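Local coordinates for ABC transporter substrate-binding protein-branched chain amino acid transport (Streptococcus pneumoniae, PDB 4GNR), which binds isoleucine and, as a branched-chain amino acid substrate-binding protein, probably hands it to a membrane ABC transporter for uptake into the cell, at residues A78-A83 with D288-V293; V146-D151 with S163-Y168; F250-S255 with Y336-N341; T257-A262 with A348-P353; A283-D288 with G318-T323. All coordinates share one frame; numbering follows the deposited sequence. Where two conformers were deposited one is given.

Interaction 1: A78-A83 with D288-V293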
# COMPACT_ATOMS: atom_id res chain seq x y z
N ALA A 78 -7.91 -16.18 -10.76
CA ALA A 78 -7.85 -14.82 -10.22
C ALA A 78 -6.40 -14.54 -9.86
O ALA A 78 -5.65 -15.50 -9.59
CB ALA A 78 -8.72 -14.69 -8.97
N VAL A 79 -6.02 -13.27 -9.82
CA VAL A 79 -4.67 -12.86 -9.45
C VAL A 79 -4.76 -11.83 -8.32
O VAL A 79 -5.58 -10.92 -8.38
CB VAL A 79 -3.92 -12.24 -10.64
CG1 VAL A 79 -2.53 -11.72 -10.23
CG2 VAL A 79 -3.78 -13.24 -11.80
N VAL A 80 -3.92 -12.03 -7.30
CA VAL A 80 -3.77 -11.08 -6.18
C VAL A 80 -2.38 -10.45 -6.34
O VAL A 80 -1.38 -11.17 -6.46
CB VAL A 80 -3.94 -11.74 -4.82
CG1 VAL A 80 -3.89 -10.69 -3.72
CG2 VAL A 80 -5.24 -12.52 -4.75
N GLY A 81 -2.32 -9.12 -6.29
CA GLY A 81 -1.11 -8.37 -6.57
C GLY A 81 -1.09 -7.96 -8.04
O GLY A 81 -1.81 -8.55 -8.85
N PRO A 82 -0.21 -7.03 -8.43
CA PRO A 82 0.85 -6.43 -7.61
C PRO A 82 0.44 -5.49 -6.49
O PRO A 82 -0.71 -5.07 -6.37
CB PRO A 82 1.69 -5.64 -8.65
CG PRO A 82 1.41 -6.35 -9.96
CD PRO A 82 -0.04 -6.71 -9.85
N ALA A 83 1.43 -5.17 -5.67
CA ALA A 83 1.25 -4.24 -4.56
C ALA A 83 1.29 -2.76 -4.98
O ALA A 83 0.62 -1.92 -4.38
CB ALA A 83 2.34 -4.46 -3.51
N ASP A 288 -7.23 -9.40 3.39
CA ASP A 288 -8.60 -9.08 2.98
C ASP A 288 -8.82 -9.36 1.49
O ASP A 288 -9.89 -9.85 1.13
CB ASP A 288 -8.98 -7.64 3.32
CG ASP A 288 -9.40 -7.44 4.77
OD1 ASP A 288 -9.51 -8.42 5.53
OD2 ASP A 288 -9.69 -6.26 5.10
N SER A 289 -7.86 -9.03 0.63
CA SER A 289 -8.03 -9.28 -0.80
C SER A 289 -8.25 -10.77 -1.08
O SER A 289 -9.08 -11.12 -1.93
CB SER A 289 -6.87 -8.75 -1.62
OG SER A 289 -6.89 -7.34 -1.80
N VAL A 290 -7.50 -11.64 -0.40
CA VAL A 290 -7.72 -13.08 -0.59
C VAL A 290 -9.14 -13.47 -0.17
O VAL A 290 -9.80 -14.23 -0.87
CB VAL A 290 -6.66 -13.93 0.13
CG1 VAL A 290 -7.07 -15.39 0.17
CG2 VAL A 290 -5.31 -13.75 -0.53
N HIS A 291 -9.59 -12.99 0.99
CA HIS A 291 -10.96 -13.31 1.42
C HIS A 291 -12.00 -12.78 0.43
O HIS A 291 -13.02 -13.45 0.19
CB HIS A 291 -11.23 -12.80 2.84
CG HIS A 291 -10.73 -13.73 3.87
ND1 HIS A 291 -11.46 -14.84 4.22
CD2 HIS A 291 -9.60 -13.76 4.60
CE1 HIS A 291 -10.81 -15.52 5.14
NE2 HIS A 291 -9.68 -14.89 5.40
N LEU A 292 -11.79 -11.60 -0.11
CA LEU A 292 -12.72 -11.05 -1.10
C LEU A 292 -12.82 -11.99 -2.32
O LEU A 292 -13.92 -12.27 -2.82
CB LEU A 292 -12.25 -9.65 -1.56
CG LEU A 292 -12.55 -8.54 -0.55
CD1 LEU A 292 -11.68 -7.33 -0.78
CD2 LEU A 292 -14.03 -8.16 -0.60
N VAL A 293 -11.67 -12.45 -2.80
CA VAL A 293 -11.63 -13.38 -3.95
C VAL A 293 -12.26 -14.72 -3.59
O VAL A 293 -13.05 -15.26 -4.37
CB VAL A 293 -10.20 -13.55 -4.46
CG1 VAL A 293 -10.09 -14.70 -5.46
CG2 VAL A 293 -9.68 -12.23 -5.06
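Ala78 CB and Val293 CG1 meet at 3.8 Å, the closest approach between strand 78-80 and this part of helix 281-297. With CG1 anti to the backbone N (chi1 169°), Val293 sends that methyl to the alanine, and this end of the contact is tightly packed. The helix segment runs nearly antiparallel to the strand, the axes 9.5 Å apart at 168°.

Around Val80 the fit is looser. Its CG1 lies 4.1 Å from Ser289 CB, while CG2 is 4.4 Å from Val290 CG2 and 4.5 Å from Val293 CG2. Neither end is wet, because all five touching residues are buried. Ile103 of the neighbouring strand 102-104 touches Val80, Ser289 and Val293, and helix 21-40 meets Val290 through Ala31 and Ala34. Past Val80 the chain turns away from the helix, through Gly81 and the cis-peptide Pro82, to Ala83, which lines the isoleucine pocket.

The helix thus packs on the face of the parallel sheet that carries Ala78 and Val80. Since carbon meets carbon throughout, including the CB of Ser289, cohesion here comes from shape and the exclusion of water, with no directed bond to fix the spacing.

Interaction 2: V146-D151 with S163-Y168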
# COMPACT_ATOMS: atom_id res chain seq x y z
N VAL A 146 6.13 24.76 4.64
CA VAL A 146 6.60 23.39 4.50
C VAL A 146 7.58 23.28 3.33
O VAL A 146 7.65 24.13 2.45
CB VAL A 146 5.47 22.37 4.18
CG1 VAL A 146 4.42 22.36 5.28
CG2 VAL A 146 4.87 22.63 2.80
N VAL A 147 8.37 22.21 3.42
CA VAL A 147 9.21 21.77 2.36
C VAL A 147 8.48 20.54 1.73
O VAL A 147 7.97 19.70 2.43
CB VAL A 147 10.60 21.28 2.82
CG1 VAL A 147 11.36 20.60 1.70
CG2 VAL A 147 11.40 22.43 3.41
N LEU A 148 8.44 20.46 0.41
CA LEU A 148 7.85 19.34 -0.36
C LEU A 148 9.07 18.70 -1.07
O LEU A 148 9.79 19.39 -1.81
CB LEU A 148 6.77 19.80 -1.32
CG LEU A 148 6.04 18.73 -2.13
CD1 LEU A 148 5.40 17.65 -1.23
CD2 LEU A 148 5.00 19.38 -3.04
N TYR A 149 9.27 17.39 -0.86
CA TYR A 149 10.46 16.66 -1.39
C TYR A 149 9.93 15.36 -1.97
O TYR A 149 9.55 14.47 -1.23
CB TYR A 149 11.45 16.52 -0.24
CG TYR A 149 12.84 16.01 -0.58
CD1 TYR A 149 13.48 16.37 -1.75
CD2 TYR A 149 13.59 15.35 0.37
CE1 TYR A 149 14.81 15.97 -2.00
CE2 TYR A 149 14.90 14.96 0.13
CZ TYR A 149 15.51 15.27 -1.05
OH TYR A 149 16.82 14.92 -1.29
N THR A 150 9.96 15.25 -3.29
CA THR A 150 9.26 14.17 -3.97
C THR A 150 10.08 13.32 -4.93
O THR A 150 11.01 13.81 -5.58
CB THR A 150 8.13 14.89 -4.85
OG1 THR A 150 7.33 15.75 -4.03
CG2 THR A 150 7.22 13.93 -5.58
N ASP A 151 9.70 12.04 -5.01
CA ASP A 151 10.33 11.07 -5.94
C ASP A 151 9.81 11.46 -7.32
O ASP A 151 8.70 11.10 -7.71
CB ASP A 151 9.92 9.63 -5.59
CG ASP A 151 10.53 8.58 -6.51
OD1 ASP A 151 11.23 8.95 -7.50
OD2 ASP A 151 10.29 7.36 -6.20
N SER A 163 -1.80 16.58 -5.44
CA SER A 163 -2.93 16.80 -4.56
C SER A 163 -2.57 17.70 -3.36
O SER A 163 -3.35 18.58 -2.97
CB SER A 163 -3.48 15.46 -4.12
OG SER A 163 -4.50 15.68 -3.16
N PHE A 164 -1.40 17.45 -2.79
CA PHE A 164 -0.94 18.27 -1.69
C PHE A 164 -0.86 19.75 -2.10
O PHE A 164 -1.36 20.64 -1.41
CB PHE A 164 0.43 17.80 -1.19
CG PHE A 164 0.95 18.66 -0.07
CD1 PHE A 164 0.57 18.43 1.24
CD2 PHE A 164 1.77 19.75 -0.33
CE1 PHE A 164 0.99 19.25 2.26
CE2 PHE A 164 2.19 20.58 0.71
CZ PHE A 164 1.80 20.32 2.00
N ARG A 165 -0.22 20.01 -3.24
CA ARG A 165 -0.07 21.41 -3.71
C ARG A 165 -1.43 22.08 -3.94
O ARG A 165 -1.61 23.27 -3.67
CB ARG A 165 0.76 21.53 -4.99
CG ARG A 165 2.20 21.14 -4.87
CD ARG A 165 2.98 21.51 -6.17
NE ARG A 165 4.31 20.93 -6.20
CZ ARG A 165 4.57 19.74 -6.73
NH1 ARG A 165 3.61 19.07 -7.34
NH2 ARG A 165 5.79 19.22 -6.68
N GLU A 166 -2.38 21.31 -4.45
CA GLU A 166 -3.73 21.84 -4.71
C GLU A 166 -4.45 22.28 -3.43
O GLU A 166 -5.11 23.32 -3.38
CB GLU A 166 -4.61 20.78 -5.40
CG GLU A 166 -4.16 20.41 -6.80
CD GLU A 166 -4.95 19.26 -7.41
OE1 GLU A 166 -5.62 18.50 -6.68
OE2 GLU A 166 -4.86 19.10 -8.65
N SER A 167 -4.30 21.46 -2.40
CA SER A 167 -4.95 21.68 -1.11
C SER A 167 -4.30 22.64 -0.13
O SER A 167 -4.99 23.41 0.56
CB SER A 167 -5.06 20.33 -0.39
OG SER A 167 -5.75 19.38 -1.18
N TYR A 168 -2.98 22.65 -0.14
CA TYR A 168 -2.23 23.42 0.85
C TYR A 168 -2.26 24.92 0.67
O TYR A 168 -1.96 25.41 -0.40
CB TYR A 168 -0.80 22.85 0.92
CG TYR A 168 0.02 23.42 2.06
CD1 TYR A 168 1.13 24.20 1.81
CD2 TYR A 168 -0.36 23.21 3.38
CE1 TYR A 168 1.88 24.73 2.85
CE2 TYR A 168 0.37 23.75 4.43
CZ TYR A 168 1.50 24.51 4.16
OH TYR A 168 2.23 25.05 5.20
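Val146 and Tyr168 reach toward each other tip to tip: the valine CG1 lies 3.5 Å from Tyr168 OH, and its CG2 is 3.7 Å from Tyr168 CE1. With CG1 anti to the carbonyl carbon (chi1 -60°), CG2 stands between the backbone N and the carbonyl carbon, and from there it also comes to the edge of the Phe164 ring, near the ring plane, 3.9 Å from Phe164 CZ. The two aromatic residues pack on each other as well. Phe164 CZ sits 3.6 Å above the Tyr168 ring plane, displaced toward the rim, and Tyr168 CB lies over a face of the Phe164 ring, again offset.

Leu148 works differently. It crosses Arg165 at about a right angle, so that its CD2 rests over one face of the guanidinium, 3.6 Å from Arg165 NE, and it also approaches Phe164 CD2 at 4.2 Å. The arginine chain is extended from CG to NE, and NE forms a salt bridge with Asp175 on strand 171-178, which holds the flat group above the leucine methyl. Tyr168, the residue that leaves the helix, gives its hydroxyl a polar partner in Ala143 O.

Strand 146-151 and the helix segment run roughly antiparallel, at 158°. Such packing of a helix against its preceding strand is typical of a beta-alpha-beta crossover, here strand 145-151, helix 155-167 and the parallel neighbouring strand 171-178.

Interaction 3: F250-S255 with Y336-N341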
# COMPACT_ATOMS: atom_id res chain seq x y z
N PHE A 250 2.72 9.43 9.17
CA PHE A 250 2.40 8.87 7.85
C PHE A 250 1.03 8.21 7.83
O PHE A 250 0.49 7.77 8.84
CB PHE A 250 3.48 7.87 7.35
CG PHE A 250 3.73 6.72 8.29
CD1 PHE A 250 4.69 6.83 9.28
CD2 PHE A 250 3.04 5.52 8.19
CE1 PHE A 250 4.95 5.79 10.15
CE2 PHE A 250 3.29 4.48 9.06
CZ PHE A 250 4.24 4.61 10.04
N ILE A 251 0.49 8.12 6.62
CA ILE A 251 -0.81 7.51 6.40
C ILE A 251 -0.72 6.00 6.40
O ILE A 251 0.20 5.40 5.82
CB ILE A 251 -1.39 7.97 5.04
CG1 ILE A 251 -1.64 9.47 5.10
CG2 ILE A 251 -2.68 7.21 4.71
CD1 ILE A 251 -2.25 10.06 3.88
N SER A 252 -1.71 5.37 7.05
CA SER A 252 -1.82 3.92 7.05
C SER A 252 -3.29 3.54 6.90
O SER A 252 -4.19 4.28 7.23
CB SER A 252 -1.26 3.31 8.32
OG SER A 252 -1.31 1.91 8.26
N GLY A 253 -3.53 2.31 6.48
CA GLY A 253 -4.88 1.76 6.35
C GLY A 253 -5.19 0.69 7.36
O GLY A 253 -6.19 0.02 7.23
N PHE A 254 -4.36 0.58 8.39
CA PHE A 254 -4.51 -0.44 9.43
C PHE A 254 -3.89 0.06 10.73
O PHE A 254 -2.77 0.55 10.73
CB PHE A 254 -3.80 -1.75 8.99
CG PHE A 254 -3.95 -2.92 9.98
CD1 PHE A 254 -5.18 -3.51 10.15
CD2 PHE A 254 -2.89 -3.43 10.70
CE1 PHE A 254 -5.38 -4.56 11.03
CE2 PHE A 254 -3.09 -4.51 11.57
CZ PHE A 254 -4.36 -5.04 11.74
N SER A 255 -4.64 -0.06 11.81
CA SER A 255 -4.16 0.33 13.13
C SER A 255 -4.52 -0.70 14.17
O SER A 255 -5.62 -1.22 14.21
CB SER A 255 -4.79 1.64 13.59
OG SER A 255 -4.45 1.95 14.94
N TYR A 336 -5.67 6.30 8.67
CA TYR A 336 -5.10 6.76 9.91
C TYR A 336 -3.82 7.53 9.65
O TYR A 336 -3.09 7.25 8.69
CB TYR A 336 -4.67 5.57 10.80
CG TYR A 336 -5.78 4.59 11.07
CD1 TYR A 336 -5.99 3.53 10.21
CD2 TYR A 336 -6.62 4.72 12.17
CE1 TYR A 336 -7.01 2.62 10.41
CE2 TYR A 336 -7.65 3.81 12.38
CZ TYR A 336 -7.83 2.76 11.49
OH TYR A 336 -8.82 1.82 11.67
N MET A 337 -3.58 8.57 10.45
CA MET A 337 -2.29 9.26 10.44
C MET A 337 -1.59 8.68 11.68
O MET A 337 -2.08 8.80 12.81
CB MET A 337 -2.38 10.76 10.54
CG MET A 337 -1.00 11.41 10.39
SD MET A 337 -0.23 11.25 8.76
CE MET A 337 -1.19 12.46 7.82
N MET A 338 -0.45 8.04 11.45
CA MET A 338 0.35 7.41 12.48
C MET A 338 1.41 8.39 12.98
O MET A 338 2.01 9.11 12.20
CB MET A 338 1.09 6.17 11.90
CG MET A 338 0.19 5.24 11.12
SD MET A 338 -1.03 4.39 12.11
CE MET A 338 -0.28 2.78 12.28
N THR A 339 1.62 8.41 14.30
CA THR A 339 2.66 9.21 14.96
C THR A 339 3.75 8.21 15.40
O THR A 339 3.47 7.29 16.17
CB THR A 339 2.14 9.91 16.21
OG1 THR A 339 1.15 10.87 15.84
CG2 THR A 339 3.28 10.63 16.96
N MET A 340 4.97 8.42 14.91
CA MET A 340 6.09 7.55 15.20
C MET A 340 7.25 8.28 15.89
O MET A 340 7.68 9.35 15.45
CB MET A 340 6.60 6.90 13.89
CG MET A 340 7.94 6.16 14.01
SD MET A 340 8.48 5.38 12.46
CE MET A 340 7.38 3.96 12.39
N ASN A 341 7.75 7.65 16.95
CA ASN A 341 8.92 8.14 17.70
C ASN A 341 9.77 6.92 18.05
O ASN A 341 9.24 5.88 18.42
CB ASN A 341 8.56 8.98 18.93
CG ASN A 341 8.06 10.33 18.54
OD1 ASN A 341 8.78 11.11 17.92
ND2 ASN A 341 6.82 10.64 18.91
O HOH W 1 -7.40 -0.71 11.37
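Met338 N gives its hydrogen to Phe250 O at 2.8 Å along an almost straight path (176° at the hydrogen). The bond belongs to an antiparallel strand pair inside the mixed sheet, where strands 248-252 and 335-341 lie side by side. Two hydrogen-bonded pairs, Phe250 with Met338 and Ser252 with Tyr336, flank the non-hydrogen-bonded pair of Ile251 and Met337. Tyr336 O takes Ser252 N at 2.9 Å and also receives a CA-H contact from Ile251.

Ile251 and Met337 share the face turned to helix 126-139, and Met337 SD folds back to 3.4 Å from Phe250 C. On the other face lie Phe250, Ser252, Tyr336 and Met338. With CG between its own backbone N and carbonyl carbon (chi1 56°), Phe250 brings its ring back over strand 335-341, where Met338 CB lies over one face, offset toward the rim, while Met340 CE comes to its edge, 3.8 Å from Phe250 CE1.

After Ser252 the chain curls round the tyrosine. Ser255 CB sits over the centre of the Tyr336 ring, 3.7 Å from the centroid, and one water joins Ser255 N to Tyr336 OH, 2.9 Å from each.

Interaction 4: T257-A262 with A348-P353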
# COMPACT_ATOMS: atom_id res chain seq x y z
N THR A 257 -4.38 0.06 17.52
CA THR A 257 -4.78 0.71 18.76
C THR A 257 -6.02 1.59 18.76
O THR A 257 -6.75 1.67 19.76
CB THR A 257 -3.69 1.68 19.25
OG1 THR A 257 -3.50 2.73 18.29
CG2 THR A 257 -2.39 0.93 19.52
N VAL A 258 -6.27 2.27 17.65
CA VAL A 258 -7.42 3.17 17.61
C VAL A 258 -8.59 2.50 16.92
O VAL A 258 -8.46 2.00 15.80
CB VAL A 258 -7.12 4.58 17.00
CG1 VAL A 258 -6.84 4.49 15.51
CG2 VAL A 258 -8.29 5.51 17.24
N GLU A 259 -9.72 2.50 17.63
CA GLU A 259 -10.97 1.90 17.15
C GLU A 259 -10.63 0.56 16.50
O GLU A 259 -10.82 0.35 15.29
CB GLU A 259 -11.62 2.83 16.12
CG GLU A 259 -11.97 4.21 16.68
CD GLU A 259 -12.54 5.15 15.62
OE1 GLU A 259 -12.44 4.84 14.42
OE2 GLU A 259 -13.05 6.22 16.00
N VAL A 260 -10.10 -0.34 17.33
CA VAL A 260 -9.68 -1.67 16.84
C VAL A 260 -10.76 -2.73 16.91
O VAL A 260 -11.24 -3.13 17.99
CB VAL A 260 -8.48 -2.24 17.58
CG1 VAL A 260 -7.93 -3.44 16.82
CG2 VAL A 260 -7.41 -1.21 17.63
N SER A 261 -11.06 -3.26 15.74
CA SER A 261 -12.09 -4.27 15.62
C SER A 261 -11.62 -5.66 15.99
O SER A 261 -10.44 -5.98 16.07
CB SER A 261 -12.58 -4.35 14.18
OG SER A 261 -11.56 -4.91 13.37
N ALA A 262 -12.60 -6.51 16.23
CA ALA A 262 -12.32 -7.90 16.52
C ALA A 262 -11.56 -8.58 15.37
O ALA A 262 -10.63 -9.35 15.59
CB ALA A 262 -13.61 -8.62 16.81
N ALA A 348 -2.33 6.81 16.73
CA ALA A 348 -2.98 6.71 15.44
C ALA A 348 -4.25 7.57 15.55
O ALA A 348 -4.92 7.57 16.58
CB ALA A 348 -3.33 5.26 15.08
N GLU A 349 -4.53 8.34 14.49
CA GLU A 349 -5.70 9.25 14.39
C GLU A 349 -6.48 8.97 13.11
O GLU A 349 -5.91 9.08 12.02
CB GLU A 349 -5.23 10.71 14.36
CG GLU A 349 -4.47 11.14 15.61
CD GLU A 349 -3.79 12.49 15.42
OE1 GLU A 349 -2.56 12.48 15.27
OE2 GLU A 349 -4.47 13.54 15.29
N VAL A 350 -7.77 8.67 13.22
CA VAL A 350 -8.59 8.43 12.03
C VAL A 350 -8.69 9.77 11.29
O VAL A 350 -9.01 10.79 11.89
CB VAL A 350 -9.98 7.91 12.37
CG1 VAL A 350 -10.85 7.84 11.14
CG2 VAL A 350 -9.86 6.54 13.04
N VAL A 351 -8.41 9.75 9.99
CA VAL A 351 -8.41 10.93 9.15
C VAL A 351 -9.12 10.68 7.84
O VAL A 351 -9.13 9.56 7.34
CB VAL A 351 -6.94 11.40 8.86
CG1 VAL A 351 -6.30 12.01 10.11
CG2 VAL A 351 -6.09 10.26 8.31
N LYS A 352 -9.71 11.73 7.30
CA LYS A 352 -10.39 11.65 6.01
C LYS A 352 -10.23 13.05 5.37
O LYS A 352 -10.01 14.02 6.08
CB LYS A 352 -11.86 11.25 6.16
CG LYS A 352 -12.68 12.26 6.94
CD LYS A 352 -14.13 11.84 7.15
CE LYS A 352 -14.88 12.91 7.92
NZ LYS A 352 -16.31 12.59 8.17
N PRO A 353 -10.35 13.17 4.04
CA PRO A 353 -10.21 14.48 3.43
C PRO A 353 -11.25 15.47 3.89
O PRO A 353 -12.33 15.06 4.31
CB PRO A 353 -10.42 14.20 1.95
CG PRO A 353 -10.08 12.82 1.77
CD PRO A 353 -10.50 12.12 3.04
OXT PRO A 353 -10.99 16.67 3.82
O HOH W 2 -3.81 5.41 19.35
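Ala348 opens the strand side of this contact with its CB, which lies 3.6 Å from Val258 CG1. Strand 344-351 is an outermost strand of the mixed sheet, hydrogen-bonded through Glu349 and Val351 to strand 335-341; the loop 257-262, on its way to helix 262-275, packs on one face of it. In one of the two conformers of Val258, CG1 lies between the backbone N and the carbonyl carbon (chi1 69°), directed at the alanine methyl. Thr257 OG1 comes within 4.1 Å of Ala348 CB, and a water held 2.9 Å from that hydroxyl accepts a weak hydrogen bond from Ala348 N.

At Glu349 the side chain points away from the loop, as the alternation of a beta strand requires. Val350 turns back toward it. Its CG2 is 4.4 Å from Val258 CG1 and meets Glu259 OE1 at 3.4 Å, a touch between a methyl and a carboxylate oxygen. The glutamate, extended beyond CG, crosses the valine at about a right angle. Tyr336 of strand 335-341 touches both Val258 and Val350.

The outer part of the contact is solvent-exposed at Thr257, Glu259 and Val350, so the packing is that of a surface loop resting on an edge strand. Beyond Val350 the chain departs from the loop and reaches helix 126-139, where the terminal carboxylate oxygen Pro353 OXT makes a weak hydrogen bond with Asn135 ND2.

Interaction 5: A283-D288 with G318-T323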
# COMPACT_ATOMS: atom_id res chain seq x y z
N ALA A 283 0.20 -6.29 4.59
CA ALA A 283 -0.18 -7.67 4.91
C ALA A 283 -1.70 -7.73 5.20
O ALA A 283 -2.38 -8.66 4.77
CB ALA A 283 0.59 -8.20 6.10
N ALA A 284 -2.21 -6.75 5.96
CA ALA A 284 -3.63 -6.71 6.31
C ALA A 284 -4.50 -6.55 5.05
O ALA A 284 -5.49 -7.26 4.88
CB ALA A 284 -3.87 -5.57 7.30
N LEU A 285 -4.14 -5.62 4.17
CA LEU A 285 -4.90 -5.42 2.94
C LEU A 285 -4.88 -6.68 2.07
O LEU A 285 -5.91 -7.04 1.49
CB LEU A 285 -4.37 -4.23 2.14
CG LEU A 285 -4.72 -2.85 2.70
CD1 LEU A 285 -3.83 -1.78 2.08
CD2 LEU A 285 -6.20 -2.50 2.47
N ALA A 286 -3.73 -7.35 1.98
CA ALA A 286 -3.62 -8.55 1.14
C ALA A 286 -4.45 -9.72 1.69
O ALA A 286 -5.05 -10.48 0.94
CB ALA A 286 -2.18 -8.95 0.97
N TYR A 287 -4.47 -9.84 3.02
CA TYR A 287 -5.29 -10.86 3.70
C TYR A 287 -6.76 -10.64 3.31
O TYR A 287 -7.48 -11.58 2.93
CB TYR A 287 -5.04 -10.75 5.20
CG TYR A 287 -5.77 -11.73 6.06
CD1 TYR A 287 -7.03 -11.44 6.56
CD2 TYR A 287 -5.18 -12.93 6.46
CE1 TYR A 287 -7.69 -12.32 7.42
CE2 TYR A 287 -5.82 -13.81 7.32
CZ TYR A 287 -7.07 -13.50 7.80
OH TYR A 287 -7.73 -14.31 8.69
N ASP A 288 -7.23 -9.40 3.39
CA ASP A 288 -8.60 -9.08 2.98
C ASP A 288 -8.82 -9.36 1.49
O ASP A 288 -9.89 -9.85 1.13
CB ASP A 288 -8.98 -7.64 3.32
CG ASP A 288 -9.40 -7.44 4.77
OD1 ASP A 288 -9.51 -8.42 5.53
OD2 ASP A 288 -9.69 -6.26 5.10
N GLY A 318 -13.75 -7.01 6.94
CA GLY A 318 -12.46 -7.67 7.08
C GLY A 318 -11.58 -7.03 8.13
O GLY A 318 -12.02 -6.25 8.98
N VAL A 319 -10.31 -7.36 8.03
CA VAL A 319 -9.28 -6.88 8.93
C VAL A 319 -9.10 -5.37 8.85
O VAL A 319 -8.89 -4.69 9.87
CB VAL A 319 -7.94 -7.57 8.58
CG1 VAL A 319 -6.78 -6.96 9.35
CG2 VAL A 319 -8.05 -9.08 8.83
N THR A 320 -9.26 -4.85 7.64
CA THR A 320 -9.10 -3.41 7.34
C THR A 320 -10.47 -2.74 7.22
O THR A 320 -10.67 -1.80 6.44
CB THR A 320 -8.24 -3.17 6.07
OG1 THR A 320 -8.89 -3.66 4.90
CG2 THR A 320 -6.86 -3.79 6.21
N GLY A 321 -11.43 -3.20 8.01
CA GLY A 321 -12.76 -2.63 7.99
C GLY A 321 -13.55 -3.11 6.81
O GLY A 321 -13.36 -4.21 6.29
N GLN A 322 -14.45 -2.26 6.36
CA GLN A 322 -15.31 -2.66 5.28
C GLN A 322 -14.63 -2.53 3.90
O GLN A 322 -13.72 -1.70 3.71
CB GLN A 322 -16.58 -1.77 5.25
CG GLN A 322 -17.72 -2.27 4.38
CD GLN A 322 -18.90 -1.31 4.31
OE1 GLN A 322 -18.73 -0.11 4.06
NE2 GLN A 322 -20.11 -1.85 4.43
N THR A 323 -15.08 -3.40 3.00
CA THR A 323 -14.82 -3.23 1.55
C THR A 323 -16.21 -3.20 0.90
O THR A 323 -17.00 -4.11 1.09
CB THR A 323 -13.97 -4.32 0.92
OG1 THR A 323 -12.64 -4.21 1.40
CG2 THR A 323 -13.92 -4.18 -0.58
O HOH W 3 -11.95 -4.88 3.99
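Asp288 CG stands anti to its carbonyl carbon (chi1 -81°) and Thr320 OG1 between its own backbone N and carbonyl carbon (chi1 66°), and the two side chains slide past each other in opposite directions. The partner is a tight beta hairpin, strands 316-318 and 321-323 joined by a type I turn from Gly318 to Gly321, and the aspartate of helix 281-297 grips that turn. Val319 N bonds to the syn lone pair of Asp288 OD1 at 2.8 Å. Asp288 OD2 takes Thr320 N on its syn side at 2.9 Å, and Thr320 OG1 on its anti side at 2.7 Å; both donors come from the same face of the carboxylate plane. Gly318, with no side chain, lets OD1 approach its CA to 3.4 Å.

Thr320 OG1 is also bonded to Lys333 NZ, whose positive charge probably helps to stabilise the buried carboxylate. Apolar groups complete the fit. Ala284 CB touches Thr320 CG2 at 3.6 Å and lies near Val319 CG1, and Leu285 CD2 comes within 3.8 Å of Thr320 OG1. Tyr287 crosses Val319 at about a right angle, with CD1 3.4 Å from CG2 of Val319 in one of the valine's two conformers, while its hydroxyl is bonded to Glu37 on helix 21-40.

Asp288 thus supplies the polar part of the join between helix and hairpin and helps to fix the rotation of the threonine. A water adds a further grip: it donates to Asp288 OD2 at 2.9 Å and to Gly321 O, and accepts from Thr323 OG1.

Interactions 1 and 5 share helix 281-297 and Asp288, with centres 10 Å apart: the helix packs on the five-stranded parallel sheet and holds the hairpin. Interactions 2, 3 and 4 all reach the seven-stranded mixed sheet; 3 and 4 use neighbouring strands 335-341 and 344-351 and touch where Tyr336 meets Val258 and Val350. Phe254 of interaction 3 packs on Val319 and Ala284 of interaction 5, linking the two groups. Along the chain, interaction 2 is nested inside the loop closed by interaction 1, 31 Å away between centres; interaction 1 crosses 3 and 5, and 5 is nested inside 3. In interaction 1 strand 78-80 meets a late helix, consistent with the interwoven two-lobed fold of periplasmic binding proteins.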